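Local coordinates for dihydroneopterin triphosphate diphosphatase (Escherichia coli O157:H7, PDB 5U7F), which hydrolyses dihydroneopterin triphosphate to the monophosphate and pyrophosphate in folate biosynthesis, and probably also cleaves nucleoside triphosphates, with a preference for dATP, at residues 59-70 / 107-118. Residues are numbered along the deposited sequence; the frame is centred on the assembly and turned at random.
With CO (cobalt (II) ion), chain E; CO (cobalt (II) ion), chain F.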
loop_
_atom_site.group_PDB
_atom_site.type_symbol
_atom_site.label_atom_id
_atom_site.label_comp_id
_atom_site.label_asym_id
_atom_site.label_seq_id
_atom_site.Cartn_x
_atom_site.Cartn_y
_atom_site.Cartn_z
ATOM N N GLU A 59 -4.447 -10.792 0.394
ATOM C CA GLU A 59 -5.835 -10.393 0.051
ATOM C C GLU A 59 -5.961 -9.523 -1.207
ATOM O O GLU A 59 -6.846 -9.755 -2.035
ATOM C CB GLU A 59 -6.490 -9.624 1.227
ATOM C CG GLU A 59 -6.783 -10.458 2.488
ATOM C CD GLU A 59 -7.402 -9.637 3.648
ATOM O OE1 GLU A 59 -7.627 -10.212 4.742
ATOM O OE2 GLU A 59 -7.676 -8.425 3.460
ATOM N N GLU A 60 -5.094 -8.522 -1.351
ATOM C CA GLU A 60 -5.261 -7.499 -2.374
ATOM C C GLU A 60 -4.610 -7.793 -3.714
ATOM O O GLU A 60 -5.093 -7.333 -4.742
ATOM C CB GLU A 60 -4.725 -6.166 -1.859
ATOM C CG GLU A 60 -5.560 -5.650 -0.652
ATOM C CD GLU A 60 -5.454 -4.173 -0.388
ATOM O OE1 GLU A 60 -4.670 -3.508 -1.073
ATOM O OE2 GLU A 60 -6.169 -3.679 0.532
ATOM N N VAL A 61 -3.502 -8.522 -3.718
ATOM C CA VAL A 61 -2.879 -8.852 -4.981
ATOM C C VAL A 61 -2.523 -10.332 -5.077
ATOM O O VAL A 61 -1.775 -10.711 -5.963
ATOM C CB VAL A 61 -1.635 -7.987 -5.243
ATOM C CG1 VAL A 61 -2.043 -6.511 -5.309
ATOM C CG2 VAL A 61 -0.563 -8.205 -4.184
ATOM N N THR A 62 -3.101 -11.160 -4.205
ATOM C CA THR A 62 -2.937 -12.624 -4.277
ATOM C C THR A 62 -1.476 -13.093 -4.360
ATOM O O THR A 62 -1.154 -14.048 -5.060
ATOM C CB THR A 62 -3.693 -13.210 -5.499
ATOM O OG1 THR A 62 -4.847 -12.407 -5.802
ATOM C CG2 THR A 62 -4.121 -14.639 -5.189
ATOM N N ILE A 63 -0.592 -12.399 -3.655
ATOM C CA ILE A 63 0.802 -12.794 -3.559
ATOM C C ILE A 63 1.005 -13.304 -2.150
ATOM O O ILE A 63 0.772 -12.580 -1.198
ATOM C CB ILE A 63 1.760 -11.617 -3.880
ATOM C CG1 ILE A 63 1.641 -11.274 -5.358
ATOM C CG2 ILE A 63 3.209 -11.959 -3.486
ATOM C CD1 ILE A 63 2.559 -10.169 -5.876
ATOM N N ASP A 64 1.381 -14.572 -2.017
ATOM C CA ASP A 64 1.667 -15.159 -0.720
ATOM C C ASP A 64 3.170 -15.113 -0.451
ATOM O O ASP A 64 3.954 -15.746 -1.156
ATOM C CB ASP A 64 1.162 -16.596 -0.655
ATOM C CG ASP A 64 1.275 -17.188 0.731
ATOM O OD1 ASP A 64 2.121 -16.712 1.529
ATOM O OD2 ASP A 64 0.517 -18.136 1.027
ATOM N N VAL A 65 3.561 -14.390 0.593
ATOM C CA VAL A 65 4.976 -14.047 0.798
ATOM C C VAL A 65 5.751 -15.176 1.476
ATOM O O VAL A 65 6.945 -15.352 1.239
ATOM C CB VAL A 65 5.108 -12.731 1.642
ATOM C CG1 VAL A 65 6.537 -12.501 2.102
ATOM C CG2 VAL A 65 4.636 -11.532 0.837
ATOM N N VAL A 66 5.082 -15.921 2.345
ATOM C CA VAL A 66 5.722 -17.042 3.028
ATOM C C VAL A 66 6.029 -18.144 2.035
ATOM O O VAL A 66 7.168 -18.603 1.929
ATOM C CB VAL A 66 4.833 -17.607 4.149
ATOM C CG1 VAL A 66 5.483 -18.843 4.810
ATOM C CG2 VAL A 66 4.546 -16.527 5.161
ATOM N N ALA A 67 5.005 -18.553 1.291
ATOM C CA ALA A 67 5.135 -19.671 0.367
ATOM C C ALA A 67 6.136 -19.367 -0.752
ATOM O O ALA A 67 6.956 -20.217 -1.097
ATOM C CB ALA A 67 3.800 -20.016 -0.198
ATOM N N GLU A 68 6.103 -18.148 -1.281
ATOM C CA GLU A 68 7.029 -17.745 -2.344
ATOM C C GLU A 68 8.413 -17.397 -1.824
ATOM O O GLU A 68 9.273 -16.996 -2.596
ATOM C CB GLU A 68 6.504 -16.527 -3.101
ATOM C CG GLU A 68 5.318 -16.776 -4.018
ATOM C CD GLU A 68 5.218 -15.737 -5.126
ATOM O OE1 GLU A 68 6.270 -15.225 -5.571
ATOM O OE2 GLU A 68 4.088 -15.435 -5.570
ATOM N N GLN A 69 8.608 -17.502 -0.515
ATOM C CA GLN A 69 9.881 -17.145 0.107
ATOM C C GLN A 69 10.351 -15.747 -0.291
ATOM O O GLN A 69 11.545 -15.486 -0.423
ATOM C CB GLN A 69 10.945 -18.181 -0.258
ATOM C CG GLN A 69 10.361 -19.556 -0.544
ATOM C CD GLN A 69 11.341 -20.676 -0.335
ATOM O OE1 GLN A 69 12.328 -20.533 0.394
ATOM N NE2 GLN A 69 11.073 -21.813 -0.978
ATOM N N LEU A 70 9.402 -14.841 -0.477
ATOM C CA LEU A 70 9.736 -13.455 -0.732
ATOM C C LEU A 70 10.005 -12.817 0.618
ATOM O O LEU A 70 9.649 -13.380 1.646
ATOM C CB LEU A 70 8.606 -12.733 -1.474
ATOM C CG LEU A 70 8.187 -13.363 -2.800
ATOM C CD1 LEU A 70 6.811 -12.896 -3.207
ATOM C CD2 LEU A 70 9.186 -13.046 -3.916
ATOM N N LEU A 107 9.645 -7.842 -5.882
ATOM C CA LEU A 107 9.443 -9.048 -6.664
ATOM C C LEU A 107 10.601 -9.165 -7.640
ATOM O O LEU A 107 11.214 -8.159 -8.009
ATOM C CB LEU A 107 8.118 -9.014 -7.412
ATOM C CG LEU A 107 6.890 -8.733 -6.545
ATOM C CD1 LEU A 107 5.650 -8.676 -7.422
ATOM C CD2 LEU A 107 6.723 -9.765 -5.431
ATOM N N PRO A 108 10.920 -10.390 -8.067
ATOM C CA PRO A 108 12.066 -10.471 -8.973
ATOM C C PRO A 108 11.797 -9.881 -10.348
ATOM O O PRO A 108 12.716 -9.328 -10.958
ATOM C CB PRO A 108 12.343 -11.984 -9.067
ATOM C CG PRO A 108 11.116 -12.652 -8.580
ATOM C CD PRO A 108 10.480 -11.716 -7.600
ATOM N N HIS A 109 10.548 -9.964 -10.796
ATOM C CA HIS A 109 10.124 -9.464 -12.099
ATOM C C HIS A 109 8.723 -8.862 -11.989
ATOM O O HIS A 109 7.965 -9.200 -11.080
ATOM C CB HIS A 109 10.094 -10.584 -13.157
ATOM C CG HIS A 109 11.397 -11.321 -13.324
ATOM N ND1 HIS A 109 12.427 -10.851 -14.110
ATOM C CD2 HIS A 109 11.828 -12.494 -12.803
ATOM C CE1 HIS A 109 13.436 -11.705 -14.070
ATOM N NE2 HIS A 109 13.101 -12.711 -13.282
ATOM N N GLU A 110 8.373 -8.003 -12.931
ATOM C CA GLU A 110 6.976 -7.610 -13.095
ATOM C C GLU A 110 6.201 -8.908 -13.322
ATOM O O GLU A 110 6.761 -9.893 -13.833
ATOM C CB GLU A 110 6.798 -6.609 -14.247
ATOM C CG GLU A 110 7.646 -5.366 -14.035
ATOM C CD GLU A 110 7.531 -4.348 -15.135
ATOM O OE1 GLU A 110 6.651 -4.479 -16.008
ATOM O OE2 GLU A 110 8.338 -3.394 -15.126
ATOM N N ARG A 111 4.955 -8.952 -12.873
ATOM C CA ARG A 111 4.103 -10.106 -13.140
ATOM C C ARG A 111 2.662 -9.697 -13.309
ATOM O O ARG A 111 2.272 -8.556 -13.076
ATOM C CB ARG A 111 4.193 -11.142 -12.018
ATOM C CG ARG A 111 3.655 -10.649 -10.688
ATOM C CD ARG A 111 3.445 -11.746 -9.671
ATOM N NE ARG A 111 4.700 -12.147 -9.043
ATOM C CZ ARG A 111 4.791 -13.021 -8.048
ATOM N NH1 ARG A 111 3.696 -13.583 -7.550
ATOM N NH2 ARG A 111 5.986 -13.325 -7.545
ATOM N N GLN A 112 1.868 -10.687 -13.652
ATOM C CA GLN A 112 0.465 -10.504 -13.918
ATOM C C GLN A 112 -0.239 -10.591 -12.573
ATOM O O GLN A 112 -0.024 -11.547 -11.840
ATOM C CB GLN A 112 -0.003 -11.571 -14.914
ATOM C CG GLN A 112 0.924 -11.710 -16.175
ATOM C CD GLN A 112 2.276 -12.455 -15.940
ATOM O OE1 GLN A 112 2.454 -13.191 -14.954
ATOM N NE2 GLN A 112 3.231 -12.246 -16.857
ATOM N N ILE A 113 -1.036 -9.574 -12.228
ATOM C CA ILE A 113 -1.657 -9.466 -10.916
ATOM C C ILE A 113 -3.166 -9.725 -10.933
ATOM O O ILE A 113 -3.901 -9.114 -11.703
ATOM C CB ILE A 113 -1.416 -8.034 -10.304
ATOM C CG1 ILE A 113 0.079 -7.723 -10.176
ATOM C CG2 ILE A 113 -2.100 -7.876 -8.939
ATOM C CD1 ILE A 113 0.815 -8.643 -9.252
ATOM N N VAL A 114 -3.604 -10.620 -10.056
ATOM C CA VAL A 114 -5.010 -10.805 -9.757
ATOM C C VAL A 114 -5.381 -10.034 -8.508
ATOM O O VAL A 114 -4.851 -10.305 -7.432
ATOM C CB VAL A 114 -5.333 -12.282 -9.563
ATOM C CG1 VAL A 114 -6.783 -12.464 -9.165
ATOM C CG2 VAL A 114 -5.026 -13.032 -10.845
ATOM N N PHE A 115 -6.308 -9.084 -8.648
ATOM C CA PHE A 115 -6.636 -8.166 -7.551
ATOM C C PHE A 115 -8.078 -8.352 -7.097
ATOM O O PHE A 115 -8.901 -8.879 -7.852
ATOM C CB PHE A 115 -6.386 -6.715 -7.992
ATOM C CG PHE A 115 -6.997 -6.373 -9.323
ATOM C CD1 PHE A 115 -6.266 -6.520 -10.491
ATOM C CD2 PHE A 115 -8.304 -5.918 -9.411
ATOM C CE1 PHE A 115 -6.821 -6.218 -11.726
ATOM C CE2 PHE A 115 -8.875 -5.616 -10.652
ATOM C CZ PHE A 115 -8.121 -5.761 -11.812
ATOM N N THR A 116 -8.375 -7.918 -5.873
ATOM C CA THR A 116 -9.701 -8.107 -5.267
ATOM C C THR A 116 -10.359 -6.787 -4.814
ATOM O O THR A 116 -11.563 -6.584 -4.981
ATOM C CB THR A 116 -9.597 -9.062 -4.063
ATOM O OG1 THR A 116 -8.701 -8.516 -3.088
ATOM C CG2 THR A 116 -9.070 -10.411 -4.493
ATOM N N GLU A 117 -9.559 -5.883 -4.264
ATOM C CA GLU A 117 -10.053 -4.642 -3.674
ATOM C C GLU A 117 -10.097 -3.476 -4.677
ATOM O O GLU A 117 -10.640 -2.408 -4.375
ATOM C CB GLU A 117 -9.151 -4.293 -2.457
ATOM C CG GLU A 117 -9.585 -3.103 -1.600
ATOM C CD GLU A 117 -8.690 -2.911 -0.356
ATOM O OE1 GLU A 117 -7.949 -1.887 -0.288
ATOM O OE2 GLU A 117 -8.732 -3.784 0.556
ATOM N N HIS A 118 -9.543 -3.679 -5.874
ATOM C CA HIS A 118 -9.307 -2.576 -6.803
ATOM C C HIS A 118 -9.989 -2.780 -8.166
ATOM O O HIS A 118 -10.582 -3.810 -8.392
ATOM C CB HIS A 118 -7.810 -2.405 -6.988
ATOM C CG HIS A 118 -7.103 -1.956 -5.744
ATOM N ND1 HIS A 118 -6.736 -2.830 -4.744
ATOM C CD2 HIS A 118 -6.754 -0.723 -5.311
ATOM C CE1 HIS A 118 -6.157 -2.164 -3.764
ATOM N NE2 HIS A 118 -6.141 -0.880 -4.085
HETATM CO CO CO E . -7.369 -4.451 2.070
HETATM CO CO CO F . -6.259 -1.665 1.027
HETATM O O HOH W 1 -7.800 -6.453 1.440
HETATM O O HOH W 2 -6.976 -5.434 -4.746
HETATM O O HOH W 3 -4.966 -0.978 -0.602
HETATM O O HOH W 4 -1.644 -11.903 -8.201
HETATM O O HOH W 5 -8.571 -4.957 3.479
HETATM O O HOH W 6 -6.758 0.288 1.867
#
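At the C-terminal end of the Nudix box helix, Glu60 and Glu117 share two cobalt ions. A single oxygen, Glu60 OE2, bridges the pair, 2.1 Å from each metal, whereas Glu117 divides its carboxylate, OE1 to one ion and OE2 to the other. The two carboxylate planes stand 71° apart, and shared binding to the metals probably offsets the repulsion between the closely set carboxylate oxygens. Glu117 reaches the site from its loop on an extended chain, with CG anti to the backbone N (chi1 -174°). Glu56 and the carbonyl of Thr40 add further ligands, and the other Glu60 oxygen, OE1, accepts a hydrogen bond from a cobalt-bound water.

Beside the metals, the loop closes over the helix end. Thr116 OG1 donates to Glu59 O, at a modelled 2.5 Å that is unusually short, and one water links Glu60 O with Glu117 N and His118 ND1, while His118 NE2 bonds Gln37. Thr62, which leaves the helix with positive phi, donates from OG1 to Val114 O at 2.7 Å, approaching from above the carbonyl plane.

Farther along, Val61 packs on Ile113 CG2, and Ile63 CD1 meets Leu107 CD1 tip to tip at 3.8 Å while also covering one face of the Arg111 guanidinium. Arg111 grips Glu68 end-on, NH1 to Glu68 OE2 at 2.7 Å and NH2 to Glu68 OE1 at 2.8 Å, nearly straight, through syn lone pairs and with the two planes 2° apart. The pairing of helix-borne Glu60 with Glu117, from a loop beyond the box, at shared metals is characteristic of the Nudix hydrolase catalytic site.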